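Local structure of putative cytochrome P450 YjiB (Bacillus subtilis subsp. subtilis, 4RM4) at residues A[23-27]-A[386-390]; A[253-257]-A[281-285]; A[261-265]-A[330-334]. The protein probably acts as a haem-dependent monooxygenase, using its haem iron to activate molecular oxygen and insert one oxygen atom into an organic substrate. All coordinates share one frame; numbering follows the deposited sequence. Where two conformers were deposited one is given.

Contact 1. Residues A[23-27]-A[386-390]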
loop_
_atom_site.group_PDB
_atom_site.type_symbol
_atom_site.label_atom_id
_atom_site.label_comp_id
_atom_site.label_asym_id
_atom_site.label_seq_id
_atom_site.Cartn_x
_atom_site.Cartn_y
_atom_site.Cartn_z
ATOM N N ALA A 23 -18.411 -4.143 1.175
ATOM C CA ALA A 23 -17.209 -3.489 0.656
ATOM C C ALA A 23 -15.990 -4.410 0.639
ATOM O O ALA A 23 -14.987 -4.102 -0.007
ATOM C CB ALA A 23 -16.905 -2.211 1.448
ATOM N N TYR A 24 -16.072 -5.534 1.344
ATOM C CA TYR A 24 -14.978 -6.500 1.316
ATOM C C TYR A 24 -15.144 -7.505 0.180
ATOM O O TYR A 24 -14.314 -8.406 0.017
ATOM C CB TYR A 24 -14.831 -7.235 2.659
ATOM C CG TYR A 24 -13.412 -7.719 2.910
ATOM C CD1 TYR A 24 -12.356 -6.819 2.965
ATOM C CD2 TYR A 24 -13.133 -9.069 3.082
ATOM C CE1 TYR A 24 -11.053 -7.245 3.186
ATOM C CE2 TYR A 24 -11.840 -9.513 3.307
ATOM C CZ TYR A 24 -10.801 -8.600 3.363
ATOM O OH TYR A 24 -9.507 -9.025 3.583
ATOM N N HIS A 25 -16.215 -7.355 -0.603
ATOM C CA HIS A 25 -16.553 -8.354 -1.626
ATOM C C HIS A 25 -16.846 -7.726 -2.978
ATOM O O HIS A 25 -17.923 -7.924 -3.537
ATOM C CB HIS A 25 -17.744 -9.210 -1.175
ATOM C CG HIS A 25 -17.477 -9.991 0.071
ATOM N ND1 HIS A 25 -16.894 -11.239 0.057
ATOM C CD2 HIS A 25 -17.679 -9.685 1.373
ATOM C CE1 HIS A 25 -16.766 -11.676 1.298
ATOM N NE2 HIS A 25 -17.235 -10.750 2.115
ATOM N N PRO A 26 -15.880 -6.968 -3.521
ATOM C CA PRO A 26 -16.114 -6.281 -4.796
ATOM C C PRO A 26 -15.873 -7.151 -6.032
ATOM O O PRO A 26 -16.146 -6.709 -7.151
ATOM C CB PRO A 26 -15.075 -5.170 -4.759
ATOM C CG PRO A 26 -13.935 -5.796 -4.039
ATOM C CD PRO A 26 -14.565 -6.624 -2.955
ATOM N N PHE A 27 -15.357 -8.359 -5.840
ATOM C CA PHE A 27 -14.856 -9.151 -6.960
ATOM C C PHE A 27 -15.911 -9.648 -7.951
ATOM O O PHE A 27 -15.669 -9.651 -9.153
ATOM C CB PHE A 27 -13.936 -10.253 -6.441
ATOM C CG PHE A 27 -12.786 -9.698 -5.642
ATOM C CD1 PHE A 27 -11.726 -9.072 -6.287
ATOM C CD2 PHE A 27 -12.804 -9.732 -4.258
ATOM C CE1 PHE A 27 -10.675 -8.521 -5.565
ATOM C CE2 PHE A 27 -11.760 -9.177 -3.521
ATOM C CZ PHE A 27 -10.692 -8.569 -4.181
ATOM N N ILE A 386 -9.686 2.155 -1.265
ATOM C CA ILE A 386 -8.980 1.339 -0.285
ATOM C C ILE A 386 -9.635 -0.034 -0.177
ATOM O O ILE A 386 -10.857 -0.132 -0.219
ATOM C CB ILE A 386 -9.012 2.019 1.103
ATOM C CG1 ILE A 386 -8.277 3.358 1.050
ATOM C CG2 ILE A 386 -8.414 1.112 2.163
ATOM C CD1 ILE A 386 -8.262 4.099 2.369
ATOM N N TYR A 387 -8.829 -1.091 -0.081
ATOM C CA TYR A 387 -9.364 -2.431 0.161
ATOM C C TYR A 387 -8.712 -3.067 1.385
ATOM O O TYR A 387 -7.546 -3.443 1.353
ATOM C CB TYR A 387 -9.205 -3.347 -1.064
ATOM C CG TYR A 387 -9.852 -4.699 -0.845
ATOM C CD1 TYR A 387 -11.240 -4.843 -0.873
ATOM C CD2 TYR A 387 -9.083 -5.812 -0.554
ATOM C CE1 TYR A 387 -11.840 -6.083 -0.643
ATOM C CE2 TYR A 387 -9.663 -7.043 -0.340
ATOM C CZ TYR A 387 -11.038 -7.176 -0.375
ATOM O OH TYR A 387 -11.596 -8.409 -0.151
ATOM N N GLY A 388 -9.469 -3.198 2.468
ATOM C CA GLY A 388 -8.937 -3.800 3.674
ATOM C C GLY A 388 -9.952 -3.830 4.796
ATOM O O GLY A 388 -11.140 -3.647 4.556
ATOM N N LEU A 389 -9.465 -4.051 6.012
ATOM C CA LEU A 389 -10.304 -4.292 7.175
ATOM C C LEU A 389 -10.062 -3.262 8.286
ATOM O O LEU A 389 -8.922 -2.921 8.592
ATOM C CB LEU A 389 -10.033 -5.706 7.720
ATOM C CG LEU A 389 -10.362 -6.867 6.778
ATOM C CD1 LEU A 389 -9.947 -8.177 7.389
ATOM C CD2 LEU A 389 -11.851 -6.850 6.472
ATOM N N LYS A 390 -11.153 -2.765 8.859
ATOM C CA LYS A 390 -11.111 -1.908 10.039
ATOM C C LYS A 390 -10.860 -2.761 11.289
ATOM O O LYS A 390 -10.200 -2.335 12.244
ATOM C CB LYS A 390 -12.444 -1.169 10.180
ATOM C CG LYS A 390 -12.496 -0.197 11.355
ATOM C CD LYS A 390 -13.934 0.196 11.702
ATOM C CE LYS A 390 -13.978 1.104 12.929
ATOM N NZ LYS A 390 -13.121 0.577 14.029
#
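Tyr24 and Gly388 bring the two backbones nearest, their CA atoms 7.0 Å apart; residues 23-27 are irregular chain leading into helix 27-36, and residues 386-390 run into strand 389-395. That spacing is filled by rings. The Tyr387 ring, thrown out from its own chain with CG opposite the backbone N (chi1 -176°), forms an offset stack with Tyr24, the centroids 4.7 Å apart and the planes only 8° from parallel. The offset sets Tyr387 OH over the middle of the Tyr24 ring, 3.3 Å above its plane. Leu389 CD2 covers the opposite face of Tyr24 in a CH-pi contact, 3.6 Å from the centroid. Tyr387 is likewise flanked on both faces: opposite Tyr24, Phe27 turns its edge toward the ring in an offset edge-to-face pair with planes at 77°. Pro26 CD packs against Tyr387 CE1 at 3.6 Å. The Tyr387 hydroxyl donates to Tyr24 O at 2.7 Å and also bonds Arg283 NE, which gives this buried oxygen two partners; the Tyr24 hydroxyl is held by Asn250. Tyr24, Phe27 and Tyr387 thus make an aromatic cluster that ties the N-terminal chain of this P450 to the connection between strands 374-380 and 389-395.

Contact 2. Residues A[253-257]-A[281-285]. With HEM (protoporphyrin IX containing Fe), chain B.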
loop_
_atom_site.group_PDB
_atom_site.type_symbol
_atom_site.label_atom_id
_atom_site.label_comp_id
_atom_site.label_asym_id
_atom_site.label_seq_id
_atom_site.Cartn_x
_atom_site.Cartn_y
_atom_site.Cartn_z
ATOM N N TYR A 253 -6.455 -13.044 6.113
ATOM C CA TYR A 253 -7.842 -13.423 5.843
ATOM C C TYR A 253 -7.858 -14.475 4.751
ATOM O O TYR A 253 -8.527 -15.505 4.887
ATOM C CB TYR A 253 -8.697 -12.222 5.415
ATOM C CG TYR A 253 -10.176 -12.532 5.299
ATOM C CD1 TYR A 253 -11.037 -12.338 6.380
ATOM C CD2 TYR A 253 -10.716 -13.003 4.111
ATOM C CE1 TYR A 253 -12.388 -12.607 6.272
ATOM C CE2 TYR A 253 -12.062 -13.267 3.993
ATOM C CZ TYR A 253 -12.890 -13.076 5.077
ATOM O OH TYR A 253 -14.227 -13.359 4.955
ATOM N N SER A 254 -7.124 -14.215 3.670
ATOM C CA SER A 254 -7.070 -15.163 2.555
ATOM C C SER A 254 -6.519 -16.506 3.008
ATOM O O SER A 254 -7.017 -17.570 2.597
ATOM C CB SER A 254 -6.216 -14.611 1.413
ATOM O OG SER A 254 -6.682 -13.343 0.989
ATOM N N ILE A 255 -5.496 -16.461 3.854
ATOM C CA ILE A 255 -4.888 -17.686 4.378
ATOM C C ILE A 255 -5.881 -18.503 5.214
ATOM O O ILE A 255 -5.978 -19.720 5.054
ATOM C CB ILE A 255 -3.588 -17.401 5.169
ATOM C CG1 ILE A 255 -2.445 -17.106 4.196
ATOM C CG2 ILE A 255 -3.208 -18.602 6.046
ATOM C CD1 ILE A 255 -1.237 -16.291 4.818
ATOM N N LEU A 256 -6.616 -17.835 6.099
ATOM C CA LEU A 256 -7.590 -18.514 6.952
ATOM C C LEU A 256 -8.760 -19.063 6.162
ATOM O O LEU A 256 -9.328 -20.094 6.524
ATOM C CB LEU A 256 -8.137 -17.567 8.029
ATOM C CG LEU A 256 -7.170 -17.022 9.078
ATOM C CD1 LEU A 256 -7.942 -16.187 10.108
ATOM C CD2 LEU A 256 -6.421 -18.174 9.742
ATOM N N GLU A 257 -9.152 -18.371 5.101
ATOM C CA GLU A 257 -10.334 -18.812 4.356
ATOM C C GLU A 257 -10.035 -19.969 3.413
ATOM O O GLU A 257 -10.957 -20.573 2.873
ATOM C CB GLU A 257 -10.977 -17.656 3.588
ATOM C CG GLU A 257 -10.277 -17.283 2.318
ATOM C CD GLU A 257 -11.133 -16.405 1.414
ATOM O OE1 GLU A 257 -10.627 -16.002 0.352
ATOM O OE2 GLU A 257 -12.305 -16.132 1.759
ATOM N N ARG A 281 -1.890 -10.427 -5.262
ATOM C CA ARG A 281 -2.740 -10.618 -6.429
ATOM C C ARG A 281 -4.202 -10.672 -6.018
ATOM O O ARG A 281 -5.061 -10.011 -6.613
ATOM C CB ARG A 281 -2.394 -11.902 -7.201
ATOM C CG ARG A 281 -3.241 -11.980 -8.493
ATOM C CD ARG A 281 -3.245 -13.369 -9.140
ATOM N NE ARG A 281 -3.847 -14.390 -8.284
ATOM C CZ ARG A 281 -5.134 -14.740 -8.305
ATOM N NH1 ARG A 281 -5.572 -15.710 -7.508
ATOM N NH2 ARG A 281 -5.978 -14.158 -9.144
ATOM N N PHE A 282 -4.474 -11.455 -4.985
ATOM C CA PHE A 282 -5.853 -11.833 -4.650
ATOM C C PHE A 282 -6.634 -10.719 -3.955
ATOM O O PHE A 282 -7.833 -10.567 -4.199
ATOM C CB PHE A 282 -5.848 -13.084 -3.773
ATOM C CG PHE A 282 -7.133 -13.871 -3.810
ATOM C CD1 PHE A 282 -7.604 -14.407 -4.995
ATOM C CD2 PHE A 282 -7.848 -14.103 -2.647
ATOM C CE1 PHE A 282 -8.782 -15.155 -5.014
ATOM C CE2 PHE A 282 -9.018 -14.853 -2.662
ATOM C CZ PHE A 282 -9.485 -15.368 -3.844
ATOM N N ARG A 283 -5.956 -9.962 -3.092
ATOM C CA ARG A 283 -6.591 -8.903 -2.304
ATOM C C ARG A 283 -5.713 -7.653 -2.161
ATOM O O ARG A 283 -5.344 -7.254 -1.056
ATOM C CB ARG A 283 -7.031 -9.422 -0.924
ATOM C CG ARG A 283 -8.315 -10.276 -0.979
ATOM C CD ARG A 283 -8.798 -10.732 0.409
ATOM N NE ARG A 283 -10.173 -11.254 0.368
ATOM C CZ ARG A 283 -10.501 -12.543 0.464
ATOM N NH1 ARG A 283 -9.564 -13.469 0.613
ATOM N NH2 ARG A 283 -11.783 -12.910 0.409
ATOM N N ALA A 284 -5.401 -7.056 -3.307
ATOM C CA ALA A 284 -4.565 -5.856 -3.375
ATOM C C ALA A 284 -5.183 -4.782 -2.496
ATOM O O ALA A 284 -6.376 -4.543 -2.579
ATOM C CB ALA A 284 -4.485 -5.374 -4.828
ATOM N N PRO A 285 -4.360 -4.122 -1.666
ATOM C CA PRO A 285 -4.817 -3.063 -0.759
ATOM C C PRO A 285 -5.153 -1.762 -1.496
ATOM O O PRO A 285 -5.944 -0.954 -1.006
ATOM C CB PRO A 285 -3.599 -2.831 0.160
ATOM C CG PRO A 285 -2.666 -3.961 -0.083
ATOM C CD PRO A 285 -2.938 -4.440 -1.477
HETATM C CHA HEM B . 3.694 3.725 -5.468
HETATM C CHB HEM B . 1.004 0.033 -3.877
HETATM C CHC HEM B . 3.538 -0.038 0.287
HETATM C CHD HEM B . 5.889 3.970 -1.090
HETATM C C1A HEM B . 2.767 2.704 -5.425
HETATM C C2A HEM B . 1.908 2.274 -6.510
HETATM C C3A HEM B . 1.165 1.254 -6.072
HETATM C C4A HEM B . 1.535 0.991 -4.702
HETATM C CMA HEM B . 0.090 0.475 -6.881
HETATM C CAA HEM B . 1.860 2.874 -7.937
HETATM C CBA HEM B . 1.043 4.153 -7.954
HETATM C CGA HEM B . 0.736 4.597 -9.366
HETATM O O1A HEM B . -0.007 5.604 -9.491
HETATM O O2A HEM B . 1.215 3.961 -10.339
HETATM C C1B HEM B . 1.492 -0.309 -2.640
HETATM C C2B HEM B . 1.093 -1.481 -1.883
HETATM C C3B HEM B . 1.779 -1.483 -0.732
HETATM C C4B HEM B . 2.657 -0.337 -0.722
HETATM C CMB HEM B . 0.043 -2.508 -2.359
HETATM C CAB HEM B . 1.763 -2.509 0.425
HETATM C CBB HEM B . 1.309 -3.748 0.228
HETATM C C1C HEM B . 4.413 1.016 0.260
HETATM C C2C HEM B . 5.406 1.329 1.269
HETATM C C3C HEM B . 6.047 2.437 0.873
HETATM C C4C HEM B . 5.488 2.854 -0.383
HETATM C CMC HEM B . 5.631 0.480 2.539
HETATM C CAC HEM B . 7.188 3.230 1.557
HETATM C CBC HEM B . 7.569 3.058 2.826
HETATM C C1D HEM B . 5.503 4.291 -2.371
HETATM C C2D HEM B . 5.970 5.447 -3.081
HETATM C C3D HEM B . 5.292 5.381 -4.456
HETATM C C4D HEM B . 4.482 4.179 -4.431
HETATM C CMD HEM B . 6.954 6.509 -2.556
HETATM C CAD HEM B . 5.463 6.387 -5.619
HETATM C CBD HEM B . 6.599 5.882 -6.511
HETATM C CGD HEM B . 6.738 6.771 -7.725
HETATM O O1D HEM B . 7.804 6.694 -8.396
HETATM O O2D HEM B . 5.792 7.558 -7.987
HETATM N NA HEM B . 2.500 1.898 -4.335
HETATM N NB HEM B . 2.441 0.364 -1.887
HETATM N NC HEM B . 4.483 1.969 -0.737
HETATM N ND HEM B . 4.648 3.573 -3.188
HETATM FE FE HEM B . 3.621 1.862 -2.613
HETATM O O HOH W 1 1.675 3.119 -1.853
#
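The Arg283 guanidinium has the rim of the Tyr253 ring on one face, with Tyr253 CD2 3.6 Å above its plane, while Ser254 and Glu257 meet it at the edge. Ring and guanidinium planes stand 79° apart, so the arginine faces the edge of the tyrosine ring and not its pi cloud. The edge of the Phe282 ring comes up to the same two oxygens, Glu257 OE1 lying 3.6 Å from Phe282 CE2. NH1 of Arg283 is gripped twice, by Ser254 OG at 2.9 Å and by Glu257 OE1 at 2.8 Å, both close to the guanidinium plane and nearly straight (159° and 161°). The carboxylate, however, is met from above its own plane; NH2 adds a weak bond to OE1. In P450 terms this joins the C-terminal end of the long distal helix, 226-257, to the end of the K helix, whose ExxR pair is Glu278 and Arg281. Arg283 has just left helical geometry, and its chain, extended from CG to NE, carries the charge across to helix 226-257. Further along, Pro285 enters the haem pocket, its CD 3.7 Å from the porphyrin methyl carbon CMB of HEM.

Contact 3. Residues A[261-265]-A[330-334]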
loop_
_atom_site.group_PDB
_atom_site.type_symbol
_atom_site.label_atom_id
_atom_site.label_comp_id
_atom_site.label_asym_id
_atom_site.label_seq_id
_atom_site.Cartn_x
_atom_site.Cartn_y
_atom_site.Cartn_z
ATOM N N VAL A 261 -4.105 -24.117 4.265
ATOM C CA VAL A 261 -2.986 -23.223 3.975
ATOM C C VAL A 261 -2.289 -22.725 5.244
ATOM O O VAL A 261 -1.068 -22.607 5.274
ATOM C CB VAL A 261 -3.421 -22.022 3.092
ATOM C CG1 VAL A 261 -2.247 -21.048 2.871
ATOM C CG2 VAL A 261 -3.984 -22.505 1.757
ATOM N N TYR A 262 -3.053 -22.438 6.295
ATOM C CA TYR A 262 -2.458 -21.970 7.553
ATOM C C TYR A 262 -1.467 -23.002 8.078
ATOM O O TYR A 262 -0.347 -22.674 8.459
ATOM C CB TYR A 262 -3.549 -21.706 8.606
ATOM C CG TYR A 262 -3.074 -20.990 9.868
ATOM C CD1 TYR A 262 -3.216 -19.616 10.008
ATOM C CD2 TYR A 262 -2.497 -21.693 10.922
ATOM C CE1 TYR A 262 -2.784 -18.953 11.173
ATOM C CE2 TYR A 262 -2.062 -21.042 12.076
ATOM C CZ TYR A 262 -2.205 -19.678 12.190
ATOM O OH TYR A 262 -1.789 -19.036 13.345
ATOM N N GLU A 263 -1.896 -24.260 8.079
ATOM C CA GLU A 263 -1.094 -25.356 8.595
ATOM C C GLU A 263 0.126 -25.610 7.713
ATOM O O GLU A 263 1.216 -25.906 8.206
ATOM C CB GLU A 263 -1.962 -26.617 8.677
ATOM C CG GLU A 263 -3.199 -26.482 9.570
ATOM C CD GLU A 263 -4.134 -25.327 9.198
ATOM O OE1 GLU A 263 -4.441 -25.118 7.996
ATOM O OE2 GLU A 263 -4.578 -24.625 10.132
ATOM N N GLU A 264 -0.076 -25.510 6.403
ATOM C CA GLU A 264 1.005 -25.706 5.438
ATOM C C GLU A 264 2.077 -24.631 5.619
ATOM O O GLU A 264 3.270 -24.926 5.592
ATOM C CB GLU A 264 0.468 -25.681 4.002
ATOM C CG GLU A 264 1.538 -25.678 2.917
ATOM C CD GLU A 264 2.106 -27.069 2.615
ATOM O OE1 GLU A 264 1.552 -28.084 3.100
ATOM O OE2 GLU A 264 3.112 -27.144 1.874
ATOM N N LEU A 265 1.649 -23.382 5.801
ATOM C CA LEU A 265 2.604 -22.292 6.025
ATOM C C LEU A 265 3.333 -22.461 7.360
ATOM O O LEU A 265 4.525 -22.191 7.461
ATOM C CB LEU A 265 1.923 -20.912 5.950
ATOM C CG LEU A 265 1.571 -20.451 4.533
ATOM C CD1 LEU A 265 0.825 -19.102 4.512
ATOM C CD2 LEU A 265 2.835 -20.406 3.675
ATOM N N PHE A 330 -7.194 -18.893 -4.532
ATOM C CA PHE A 330 -6.045 -18.405 -3.778
ATOM C C PHE A 330 -5.027 -19.535 -3.668
ATOM O O PHE A 330 -5.166 -20.453 -2.860
ATOM C CB PHE A 330 -6.485 -17.896 -2.399
ATOM C CG PHE A 330 -5.353 -17.397 -1.532
ATOM C CD1 PHE A 330 -4.726 -16.185 -1.798
ATOM C CD2 PHE A 330 -4.932 -18.135 -0.428
ATOM C CE1 PHE A 330 -3.689 -15.731 -0.988
ATOM C CE2 PHE A 330 -3.901 -17.701 0.371
ATOM C CZ PHE A 330 -3.274 -16.479 0.092
ATOM N N ASP A 331 -4.010 -19.452 -4.518
ATOM C CA ASP A 331 -3.016 -20.503 -4.710
ATOM C C ASP A 331 -1.647 -19.959 -4.310
ATOM O O ASP A 331 -0.984 -19.264 -5.095
ATOM C CB ASP A 331 -3.007 -20.903 -6.193
ATOM C CG ASP A 331 -2.023 -22.011 -6.506
ATOM O OD1 ASP A 331 -1.283 -22.441 -5.601
ATOM O OD2 ASP A 331 -1.984 -22.448 -7.683
ATOM N N ILE A 332 -1.218 -20.265 -3.090
ATOM C CA ILE A 332 0.066 -19.758 -2.606
ATOM C C ILE A 332 1.262 -20.223 -3.433
ATOM O O ILE A 332 2.376 -19.711 -3.266
ATOM C CB ILE A 332 0.330 -20.145 -1.136
ATOM C CG1 ILE A 332 0.394 -21.666 -0.998
ATOM C CG2 ILE A 332 -0.735 -19.561 -0.213
ATOM C CD1 ILE A 332 0.939 -22.114 0.333
ATOM N N ARG A 333 1.044 -21.188 -4.319
ATOM C CA ARG A 333 2.117 -21.677 -5.173
ATOM C C ARG A 333 2.085 -21.083 -6.585
ATOM O O ARG A 333 2.915 -21.426 -7.436
ATOM C CB ARG A 333 2.085 -23.207 -5.246
ATOM C CG ARG A 333 2.379 -23.872 -3.923
ATOM C CD ARG A 333 2.262 -25.387 -4.021
ATOM N NE ARG A 333 2.314 -25.993 -2.692
ATOM C CZ ARG A 333 1.268 -26.068 -1.875
ATOM N NH1 ARG A 333 0.098 -25.571 -2.258
ATOM N NH2 ARG A 333 1.399 -26.621 -0.673
ATOM N N ARG A 334 1.134 -20.194 -6.841
ATOM C CA ARG A 334 1.010 -19.617 -8.176
ATOM C C ARG A 334 2.332 -19.026 -8.662
ATOM O O ARG A 334 2.879 -18.107 -8.048
ATOM C CB ARG A 334 -0.101 -18.571 -8.198
ATOM C CG ARG A 334 -0.366 -17.950 -9.560
ATOM C CD ARG A 334 -1.456 -16.895 -9.425
ATOM N NE ARG A 334 -2.691 -17.463 -8.893
ATOM C CZ ARG A 334 -3.622 -18.032 -9.655
ATOM N NH1 ARG A 334 -3.435 -18.104 -10.968
ATOM N NH2 ARG A 334 -4.738 -18.518 -9.117
#
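Val261 and Ile332 meet tip to tip at the centre, Val261 CG1 lying 3.7 Å from Ile332 CG2. The valine puts CG1 opposite its backbone N (chi1 176°), which aims that methyl at the loop, and the same methyl reaches the edge of the Phe330 ring, where CE2 is 4.5 Å away. Ile332 also offers its other branch to the helix: its CD1 approaches Leu265 CD2 at 4.2 Å. Helix 272-282 adds Ala275 against Ile332, and helix 226-257 packs Ile255 on Leu265, so the apolar patch continues beyond the two segments. The loop presents Ile332 within a type I turn from Asp331 to Arg334. Asp331 OD1 accepts from Arg333 N at 2.9 Å, an Asx turn, with the donor above the carboxylate plane. Arg334 forms a salt bridge with Glu278 and so joins the ExxR pair, Glu278 and Arg281, in the glutamate-arginine-arginine triad familiar in P450s. Farther out, one face of the Arg333 guanidinium has Ile332 CD1 near its rim, and its NH2 meets Glu264 OE2 at 3.1 Å. The hydrogen bond within that salt bridge is weak, its N-H...O angle 127°, and the carboxylate and guanidinium planes are turned 59° from each other. With a leucine in place of Glu264, Arg333 is likely to lose its negative mate across the contact and its guanidinium to swing more freely. The chemistry implies that a few apolar contacts, from Val261 and Leu265 to Ile332 and Phe330, join helix to loop, with one weakly aligned ion pair at the edge.

How the contacts relate
Contact 2 stands between the other two, its centre 10 Å from that of contact 1 and 11 Å from that of contact 3, whereas contacts 1 and 3 stay about 10 Å apart at their nearest atoms. The backbone joins contacts 1 and 2 where Tyr387 N meets Pro285 O at 3.0 Å, a probable hydrogen bond. Toward contact 3, Ser254 CB packs on Phe330 CE1 at 3.7 Å, and Arg281 and Arg334 converge on Glu278. The Tyr387 side chain lies about 9 Å from the haem. The Phe330 side chain lies about 13 Å from the haem. The series steps from the N-terminal chain through helices 226-257 and 272-282 to helix 261-267 and the meander; only contact 2 reaches the haem pocket, through Pro285.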